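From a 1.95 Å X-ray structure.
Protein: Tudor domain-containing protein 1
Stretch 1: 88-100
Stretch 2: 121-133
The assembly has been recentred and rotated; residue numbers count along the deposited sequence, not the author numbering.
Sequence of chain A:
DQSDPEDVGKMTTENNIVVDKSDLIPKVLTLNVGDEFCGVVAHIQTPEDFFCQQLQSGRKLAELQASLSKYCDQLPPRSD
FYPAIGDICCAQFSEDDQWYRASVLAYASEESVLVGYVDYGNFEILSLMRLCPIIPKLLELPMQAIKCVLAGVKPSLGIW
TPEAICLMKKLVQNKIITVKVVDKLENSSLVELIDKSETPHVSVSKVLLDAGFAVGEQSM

Stretch 1, residues 88-100: ICCAQFSEDDQWY
Stretch 2 121-133: GNFEILSLMRLCP

Stretch 1 runs as a strand from Ile-88 to Gln-92, turns through 93-98 and re-enters a strand at Trp-99. Stretch 2 has a strand at 123-127, a 3-10 segment at 128-130 and a short strand from Leu-131. The 88-92 and 123-127 axes cross at 92°, 8.5 Å apart at closest; the antiparallel bridges to stretch 1 are made by Leu-131 and Cys-132. The contact buries 696 Å², both sides summed.

Ile-88 (phi/psi -92/139) makes no contact. Cys-89 (-145/-170, chi1 p) points toward stretch 2, placing CB 3.3 Å from Cys-132 O and SG 4.3 Å from Leu-131 CD2.

Cys-90 (-101/137, chi1 m) and Cys-132 (-138/139, chi1 140°, between wells) form a hydrogen-bonded antiparallel pair, CA-CA 4.9 Å. Cys-90 N donates to Cys-132 O at 2.9 Å (161°), and Cys-132 N to Cys-90 O at 2.9 Å (147°). Their side chains share one sheet face, with Cys-90 CB 3.5 Å from Cys-132 SG.

Ala-91 (-129/136) and Leu-131 (-111/150, chi1 m, chi2 t) form the next, non-hydrogen-bonded pair, CA-CA 4.5 Å, on the other face. Ala-91 CB lies 3.7 Å from Leu-131 CD2 and 3.9 Å from Leu-126 CD1, a small apolar cluster.

Beyond the two bridges, Gln-92 (-93/109; chi1 t, chi2 t) N donates to Arg-130 O at 2.8 Å (155°). Arg-130 (-99/9; m, t, p, chi4 117°) curls back so that NH2 and NE both donate to Gln-92 O, at 3.1 and 3.2 Å, a bifurcated arrangement at the guanidinium edge.

Phe-93 (-59/135, chi1 t, chi2 35°) has its CA-to-CB bond pointing away, yet its ring returns: CD1 is 3.1 Å from Glu-124 OE2, which lies at the ring edge, and CE1 is 3.6 Å from Asn-122 ND2.

Ser-94 (-65/-36, chi1 p) grips both carboxylate oxygens of Glu-124 (-163/175; p, t, chi3 -26°): its N donates to Glu-124 OE2 at 3.1 Å, and its OG to Glu-124 OE1 at 2.6 Å. Ser-94 CB also sits over one guanidinium face, 4.2 Å from Arg-130 NH2.

Asp-97 (64/22, chi1 m) ties the turn to stretch 2 with a salt bridge, its OD1 a very short 2.5 Å from Arg-130 NH2, at the guanidinium edge.

Trp-99 (-96/134, chi1 m, chi2 99°) brings CZ3 to 3.4 Å from Cys-132 CB; Cys-132 SG lies 4.6 Å from the six-membered ring centroid, 20° off its normal.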

ATOM      1  N   ILE A  88       8.584  11.512  -2.876  1.00 28.93           N
ATOM      2  CA  ILE A  88       7.196  11.239  -3.314  1.00 28.56           C
ATOM      3  C   ILE A  88       6.956  12.074  -4.553  1.00 28.47           C
ATOM      4  O   ILE A  88       7.411  13.206  -4.629  1.00 29.50           O
ATOM      5  CB  ILE A  88       6.188  11.582  -2.216  1.00 28.81           C
ATOM      6  CG1 ILE A  88       6.496  10.790  -0.942  1.00 29.22           C
ATOM      7  CG2 ILE A  88       4.767  11.199  -2.643  1.00 28.49           C
ATOM      8  CD1 ILE A  88       6.342   9.283  -1.079  1.00 28.80           C
ATOM      9  N   CYS A  89       6.292  11.524  -5.539  1.00 28.06           N
ATOM     10  CA  CYS A  89       5.886  12.293  -6.720  1.00 28.07           C
ATOM     11  C   CYS A  89       4.528  11.750  -7.190  1.00 27.21           C
ATOM     12  O   CYS A  89       3.896  11.003  -6.442  1.00 27.20           O
ATOM     13  CB  CYS A  89       6.955  12.185  -7.797  1.00 28.43           C
ATOM     14  SG  CYS A  89       7.216  10.552  -8.460  1.00 29.52           S
ATOM     15  N   CYS A  90       4.067  12.161  -8.365  1.00 27.15           N
ATOM     16  CA  CYS A  90       2.900  11.580  -9.056  1.00 27.14           C
ATOM     17  C   CYS A  90       3.412  10.644 -10.139  1.00 26.59           C
ATOM     18  O   CYS A  90       4.439  10.925 -10.788  1.00 26.42           O
ATOM     19  CB  CYS A  90       1.999  12.663  -9.637  1.00 28.03           C
ATOM     20  SG  CYS A  90       1.580  13.996  -8.510  1.00 29.84           S
ATOM     21  N   ALA A  91       2.773   9.485 -10.237  1.00 25.47           N
ATOM     22  CA  ALA A  91       3.032   8.466 -11.221  1.00 25.13           C
ATOM     23  C   ALA A  91       1.719   8.068 -11.903  1.00 25.62           C
ATOM     24  O   ALA A  91       0.686   7.876 -11.207  1.00 24.59           O
ATOM     25  CB  ALA A  91       3.626   7.277 -10.545  1.00 24.76           C
ATOM     26  N   GLN A  92       1.755   7.931 -13.237  1.00 26.07           N
ATOM     27  CA  GLN A  92       0.576   7.517 -13.998  1.00 26.79           C
ATOM     28  C   GLN A  92       0.581   5.997 -14.195  1.00 26.83           C
ATOM     29  O   GLN A  92       1.434   5.436 -14.903  1.00 26.95           O
ATOM     30  CB  GLN A  92       0.633   8.251 -15.343  1.00 27.75           C
ATOM     31  CG  GLN A  92      -0.608   8.243 -16.145  1.00 28.41           C
ATOM     32  CD  GLN A  92      -0.467   9.063 -17.405  1.00 29.23           C
ATOM     33  OE1 GLN A  92       0.640   9.490 -17.804  1.00 30.04           O
ATOM     34  NE2 GLN A  92      -1.540   9.235 -18.063  1.00 30.00           N
ATOM     35  N   PHE A  93      -0.323   5.331 -13.509  1.00 26.71           N
ATOM     36  CA  PHE A  93      -0.415   3.876 -13.455  1.00 27.19           C
ATOM     37  C   PHE A  93      -0.615   3.300 -14.834  1.00 28.37           C
ATOM     38  O   PHE A  93      -1.374   3.842 -15.615  1.00 28.46           O
ATOM     39  CB  PHE A  93      -1.588   3.513 -12.491  1.00 27.39           C
ATOM     40  CG  PHE A  93      -1.785   2.037 -12.228  1.00 27.51           C
ATOM     41  CD1 PHE A  93      -0.710   1.150 -12.149  1.00 27.31           C
ATOM     42  CD2 PHE A  93      -3.059   1.563 -11.947  1.00 27.75           C
ATOM     43  CE1 PHE A  93      -0.907  -0.190 -11.869  1.00 27.54           C
ATOM     44  CE2 PHE A  93      -3.269   0.228 -11.676  1.00 27.92           C
ATOM     45  CZ  PHE A  93      -2.204  -0.649 -11.621  1.00 28.11           C
ATOM     46  N   SER A  94       0.119   2.232 -15.170  1.00 28.98           N
ATOM     47  CA  SER A  94       0.064   1.730 -16.524  1.00 30.49           C
ATOM     48  C   SER A  94      -1.326   1.191 -16.909  1.00 31.90           C
ATOM     49  O   SER A  94      -1.697   1.285 -18.063  1.00 31.24           O
ATOM     50  CB  SER A  94       1.061   0.620 -16.773  1.00 30.49           C
ATOM     51  OG  SER A  94       0.846  -0.375 -15.819  1.00 29.92           O
ATOM     52  N   GLU A  95      -2.004   0.569 -15.959  1.00 33.15           N
ATOM     53  CA  GLU A  95      -3.264  -0.157 -16.268  1.00 35.78           C
ATOM     54  C   GLU A  95      -4.510   0.727 -16.465  1.00 35.60           C
ATOM     55  O   GLU A  95      -5.458   0.291 -17.092  1.00 36.55           O
ATOM     56  CB  GLU A  95      -3.590  -1.163 -15.174  1.00 37.47           C
ATOM     57  CG  GLU A  95      -2.697  -2.389 -15.034  1.00 39.62           C
ATOM     58  CD  GLU A  95      -3.234  -3.318 -13.919  1.00 41.92           C
ATOM     59  OE1 GLU A  95      -4.388  -3.787 -14.019  1.00 44.78           O
ATOM     60  OE2 GLU A  95      -2.526  -3.591 -12.928  1.00 43.09           O
ATOM     61  N   ASP A  96      -4.543   1.931 -15.900  1.00 34.34           N
ATOM     62  CA  ASP A  96      -5.702   2.825 -16.108  1.00 34.18           C
ATOM     63  C   ASP A  96      -5.281   4.253 -16.506  1.00 33.71           C
ATOM     64  O   ASP A  96      -6.124   5.085 -16.745  1.00 32.97           O
ATOM     65  CB  ASP A  96      -6.584   2.865 -14.821  1.00 33.77           C
ATOM     66  CG  ASP A  96      -5.863   3.481 -13.609  1.00 32.67           C
ATOM     67  OD1 ASP A  96      -4.689   3.899 -13.761  1.00 31.29           O
ATOM     68  OD2 ASP A  96      -6.429   3.560 -12.493  1.00 31.76           O
ATOM     69  N   ASP A  97      -3.980   4.557 -16.489  1.00 32.61           N
ATOM     70  CA  ASP A  97      -3.476   5.892 -16.872  1.00 32.59           C
ATOM     71  C   ASP A  97      -3.915   7.013 -15.999  1.00 32.46           C
ATOM     72  O   ASP A  97      -3.810   8.170 -16.390  1.00 32.82           O
ATOM     73  CB  ASP A  97      -3.763   6.211 -18.353  1.00 33.88           C
ATOM     74  CG  ASP A  97      -2.962   5.344 -19.266  1.00 34.14           C
ATOM     75  OD1 ASP A  97      -1.762   5.129 -18.959  1.00 33.46           O
ATOM     76  OD2 ASP A  97      -3.501   4.892 -20.299  1.00 35.03           O
ATOM     77  N   GLN A  98      -4.305   6.676 -14.766  1.00 31.83           N
ATOM     78  CA  GLN A  98      -4.679   7.656 -13.802  1.00 31.73           C
ATOM     79  C   GLN A  98      -3.442   7.918 -12.984  1.00 29.98           C
ATOM     80  O   GLN A  98      -2.574   7.092 -12.961  1.00 29.01           O
ATOM     81  CB  GLN A  98      -5.784   7.099 -12.937  1.00 32.97           C
ATOM     82  CG  GLN A  98      -7.014   6.697 -13.735  1.00 35.20           C
ATOM     83  CD  GLN A  98      -7.467   7.777 -14.695  1.00 37.68           C
ATOM     84  OE1 GLN A  98      -7.280   7.658 -15.904  1.00 40.95           O
ATOM     85  NE2 GLN A  98      -8.001   8.874 -14.167  1.00 38.66           N
ATOM     86  N   TRP A  99      -3.462   9.042 -12.282  1.00 28.91           N
ATOM     87  CA  TRP A  99      -2.373   9.563 -11.509  1.00 28.09           C
ATOM     88  C   TRP A  99      -2.534   9.153 -10.024  1.00 26.65           C
ATOM     89  O   TRP A  99      -3.617   9.252  -9.463  1.00 26.10           O
ATOM     90  CB  TRP A  99      -2.338  11.062 -11.648  1.00 28.60           C
ATOM     91  CG  TRP A  99      -1.797  11.462 -13.023  1.00 29.16           C
ATOM     92  CD1 TRP A  99      -2.558  11.833 -14.121  1.00 30.10           C
ATOM     93  CD2 TRP A  99      -0.446  11.520 -13.443  1.00 29.37           C
ATOM     94  NE1 TRP A  99      -1.766  12.122 -15.169  1.00 30.03           N
ATOM     95  CE2 TRP A  99      -0.458  11.947 -14.801  1.00 30.16           C
ATOM     96  CE3 TRP A  99       0.789  11.285 -12.819  1.00 29.14           C
ATOM     97  CZ2 TRP A  99       0.700  12.135 -15.534  1.00 30.58           C
ATOM     98  CZ3 TRP A  99       1.953  11.445 -13.560  1.00 29.62           C
ATOM     99  CH2 TRP A  99       1.904  11.891 -14.916  1.00 30.24           C
ATOM    100  N   TYR A 100      -1.443   8.692  -9.440  1.00 24.89           N
ATOM    101  CA  TYR A 100      -1.404   8.170  -8.070  1.00 24.29           C
ATOM    102  C   TYR A 100      -0.206   8.739  -7.367  1.00 23.79           C
ATOM    103  O   TYR A 100       0.747   9.154  -8.036  1.00 23.46           O
ATOM    104  CB  TYR A 100      -1.367   6.634  -8.108  1.00 24.06           C
ATOM    105  CG  TYR A 100      -2.640   6.001  -8.645  1.00 24.74           C
ATOM    106  CD1 TYR A 100      -3.713   5.698  -7.840  1.00 24.96           C
ATOM    107  CD2 TYR A 100      -2.761   5.739  -9.985  1.00 25.34           C
ATOM    108  CE1 TYR A 100      -4.922   5.178  -8.390  1.00 25.63           C
ATOM    109  CE2 TYR A 100      -3.883   5.201 -10.532  1.00 25.89           C
ATOM    110  CZ  TYR A 100      -4.988   4.927  -9.732  1.00 26.01           C
ATOM    111  OH  TYR A 100      -6.030   4.367 -10.372  1.00 26.56           O
ATOM    112  N   GLY A 121      -0.087  -0.012  -2.455  1.00 24.52           N
ATOM    113  CA  GLY A 121       0.834  -1.030  -2.105  1.00 24.66           C
ATOM    114  C   GLY A 121       1.499  -1.804  -3.204  1.00 24.98           C
ATOM    115  O   GLY A 121       2.485  -2.553  -2.948  1.00 25.35           O
ATOM    116  N   ASN A 122       1.027  -1.611  -4.421  1.00 24.82           N
ATOM    117  CA  ASN A 122       1.641  -2.214  -5.574  1.00 24.89           C
ATOM    118  C   ASN A 122       2.803  -1.320  -6.056  1.00 24.60           C
ATOM    119  O   ASN A 122       3.090  -0.256  -5.486  1.00 24.60           O
ATOM    120  CB  ASN A 122       0.577  -2.502  -6.664  1.00 25.49           C
ATOM    121  CG  ASN A 122      -0.052  -1.256  -7.205  1.00 25.70           C
ATOM    122  OD1 ASN A 122      -0.457  -0.380  -6.469  1.00 25.56           O
ATOM    123  ND2 ASN A 122      -0.015  -1.118  -8.499  1.00 26.44           N
ATOM    124  N   PHE A 123       3.492  -1.808  -7.074  1.00 24.66           N
ATOM    125  CA  PHE A 123       4.688  -1.194  -7.610  1.00 24.35           C
ATOM    126  C   PHE A 123       4.805  -1.502  -9.106  1.00 24.51           C
ATOM    127  O   PHE A 123       4.204  -2.420  -9.598  1.00 25.04           O
ATOM    128  CB  PHE A 123       5.901  -1.638  -6.804  1.00 24.13           C
ATOM    129  CG  PHE A 123       6.294  -3.072  -7.045  1.00 24.37           C
ATOM    130  CD1 PHE A 123       7.016  -3.434  -8.206  1.00 24.55           C
ATOM    131  CD2 PHE A 123       5.933  -4.060  -6.136  1.00 24.31           C
ATOM    132  CE1 PHE A 123       7.290  -4.740  -8.485  1.00 24.88           C
ATOM    133  CE2 PHE A 123       6.238  -5.393  -6.400  1.00 24.71           C
ATOM    134  CZ  PHE A 123       6.957  -5.726  -7.555  1.00 25.07           C
ATOM    135  N   GLU A 124       5.565  -0.696  -9.846  1.00 24.38           N
ATOM    136  CA  GLU A 124       5.935  -1.006 -11.219  1.00 24.68           C
ATOM    137  C   GLU A 124       7.127  -0.150 -11.656  1.00 24.70           C
ATOM    138  O   GLU A 124       7.542   0.723 -10.925  1.00 24.24           O
ATOM    139  CB  GLU A 124       4.808  -0.793 -12.217  1.00 25.19           C
ATOM    140  CG  GLU A 124       4.289   0.614 -12.346  1.00 25.03           C
ATOM    141  CD  GLU A 124       2.999   0.667 -13.203  1.00 25.47           C
ATOM    142  OE1 GLU A 124       2.793  -0.220 -14.047  1.00 26.36           O
ATOM    143  OE2 GLU A 124       2.246   1.617 -13.043  1.00 24.72           O
ATOM    144  N   ILE A 125       7.604  -0.418 -12.856  1.00 25.25           N
ATOM    145  CA  ILE A 125       8.659   0.381 -13.477  1.00 25.88           C
ATOM    146  C   ILE A 125       8.057   1.216 -14.566  1.00 26.31           C
ATOM    147  O   ILE A 125       7.360   0.706 -15.426  1.00 27.32           O
ATOM    148  CB  ILE A 125       9.792  -0.523 -14.004  1.00 26.06           C
ATOM    149  CG1 ILE A 125      10.483  -1.153 -12.813  1.00 25.86           C
ATOM    150  CG2 ILE A 125      10.807   0.290 -14.824  1.00 26.46           C
ATOM    151  CD1 ILE A 125      11.352  -2.332 -13.216  1.00 26.54           C
ATOM    152  N   LEU A 126       8.303   2.508 -14.496  1.00 26.48           N
ATOM    153  CA  LEU A 126       7.705   3.476 -15.375  1.00 26.89           C
ATOM    154  C   LEU A 126       8.771   4.343 -16.045  1.00 27.47           C
ATOM    155  O   LEU A 126       9.728   4.762 -15.405  1.00 26.60           O
ATOM    156  CB  LEU A 126       6.782   4.395 -14.603  1.00 27.00           C
ATOM    157  CG  LEU A 126       5.534   3.736 -14.009  1.00 27.06           C
ATOM    158  CD1 LEU A 126       4.695   4.797 -13.316  1.00 27.27           C
ATOM    159  CD2 LEU A 126       4.712   3.088 -15.101  1.00 27.62           C
ATOM    160  N   SER A 127       8.518   4.621 -17.319  1.00 28.36           N
ATOM    161  CA  SER A 127       9.110   5.740 -18.000  1.00 29.52           C
ATOM    162  C   SER A 127       9.019   7.027 -17.171  1.00 29.41           C
ATOM    163  O   SER A 127       7.963   7.331 -16.586  1.00 28.65           O
ATOM    164  CB  SER A 127       8.358   5.923 -19.316  1.00 30.56           C
ATOM    165  OG  SER A 127       8.868   7.046 -20.003  1.00 32.10           O
ATOM    166  N   LEU A 128      10.084   7.825 -17.160  1.00 30.01           N
ATOM    167  CA  LEU A 128      10.040   9.192 -16.594  1.00 30.48           C
ATOM    168  C   LEU A 128       8.922  10.092 -17.144  1.00 31.23           C
ATOM    169  O   LEU A 128       8.456  11.008 -16.444  1.00 30.23           O
ATOM    170  CB  LEU A 128      11.403   9.899 -16.742  1.00 31.55           C
ATOM    171  CG  LEU A 128      12.603   9.331 -15.992  1.00 31.30           C
ATOM    172  CD1 LEU A 128      13.849  10.139 -16.322  1.00 32.51           C
ATOM    173  CD2 LEU A 128      12.426   9.400 -14.517  1.00 31.01           C
ATOM    174  N   MET A 129       8.458   9.801 -18.359  1.00 32.45           N
ATOM    175  CA  MET A 129       7.359  10.536 -18.936  1.00 34.37           C
ATOM    176  C   MET A 129       6.063  10.310 -18.105  1.00 33.76           C
ATOM    177  O   MET A 129       5.177  11.131 -18.175  1.00 33.54           O
ATOM    178  CB  MET A 129       7.124  10.125 -20.387  1.00 36.70           C
ATOM    179  CG  MET A 129       8.329  10.208 -21.317  1.00 39.55           C
ATOM    180  SD  MET A 129       8.556  11.924 -21.788  1.00 44.17           S
ATOM    181  CE  MET A 129      10.163  11.844 -22.628  1.00 45.53           C
ATOM    182  N   ARG A 130       5.993   9.244 -17.290  1.00 33.02           N
ATOM    183  CA  ARG A 130       4.777   8.928 -16.495  1.00 33.36           C
ATOM    184  C   ARG A 130       4.947   9.426 -15.062  1.00 32.99           C
ATOM    185  O   ARG A 130       4.093   9.157 -14.213  1.00 32.01           O
ATOM    186  CB  ARG A 130       4.400   7.412 -16.626  1.00 33.56           C
ATOM    187  CG  ARG A 130       3.893   7.127 -18.045  1.00 34.76           C
ATOM    188  CD  ARG A 130       3.663   5.685 -18.500  1.00 35.43           C
ATOM    189  NE  ARG A 130       2.445   5.267 -17.941  1.00 36.57           N
ATOM    190  CZ  ARG A 130       1.318   4.911 -18.542  1.00 36.28           C
ATOM    191  NH1 ARG A 130       1.154   4.743 -19.852  1.00 37.06           N
ATOM    192  NH2 ARG A 130       0.336   4.689 -17.750  1.00 35.96           N
ATOM    193  N   LEU A 131       6.011  10.197 -14.779  1.00 32.56           N
ATOM    194  CA  LEU A 131       6.134  10.838 -13.456  1.00 32.89           C
ATOM    195  C   LEU A 131       5.970  12.350 -13.608  1.00 34.05           C
ATOM    196  O   LEU A 131       6.349  12.852 -14.631  1.00 34.11           O
ATOM    197  CB  LEU A 131       7.432  10.512 -12.766  1.00 33.10           C
ATOM    198  CG  LEU A 131       7.882   9.042 -12.807  1.00 33.63           C
ATOM    199  CD1 LEU A 131       9.342   8.914 -12.333  1.00 33.94           C
ATOM    200  CD2 LEU A 131       6.957   8.193 -11.986  1.00 32.78           C
ATOM    201  N   CYS A 132       5.453  13.016 -12.563  1.00 34.03           N
ATOM    202  CA  CYS A 132       4.999  14.437 -12.467  1.00 35.86           C
ATOM    203  C   CYS A 132       5.601  14.774 -11.062  1.00 33.34           C
ATOM    204  O   CYS A 132       5.522  13.934 -10.140  1.00 32.34           O
ATOM    205  CB  CYS A 132       3.325  14.455 -12.624  1.00 38.28           C
ATOM    206  SG  CYS A 132       1.959  15.429 -11.759  1.00 50.21           S
ATOM    207  N   PRO A 133       6.194  15.968 -10.836  1.00 32.79           N
ATOM    208  CA  PRO A 133       6.377  16.324  -9.398  1.00 32.41           C
ATOM    209  C   PRO A 133       5.054  16.577  -8.643  1.00 32.15           C
ATOM    210  O   PRO A 133       4.025  16.764  -9.283  1.00 31.06           O
ATOM    211  CB  PRO A 133       7.197  17.599  -9.437  1.00 33.20           C
ATOM    212  CG  PRO A 133       6.981  18.153 -10.806  1.00 33.42           C
ATOM    213  CD  PRO A 133       6.694  17.033 -11.740  1.00 33.26           C
TER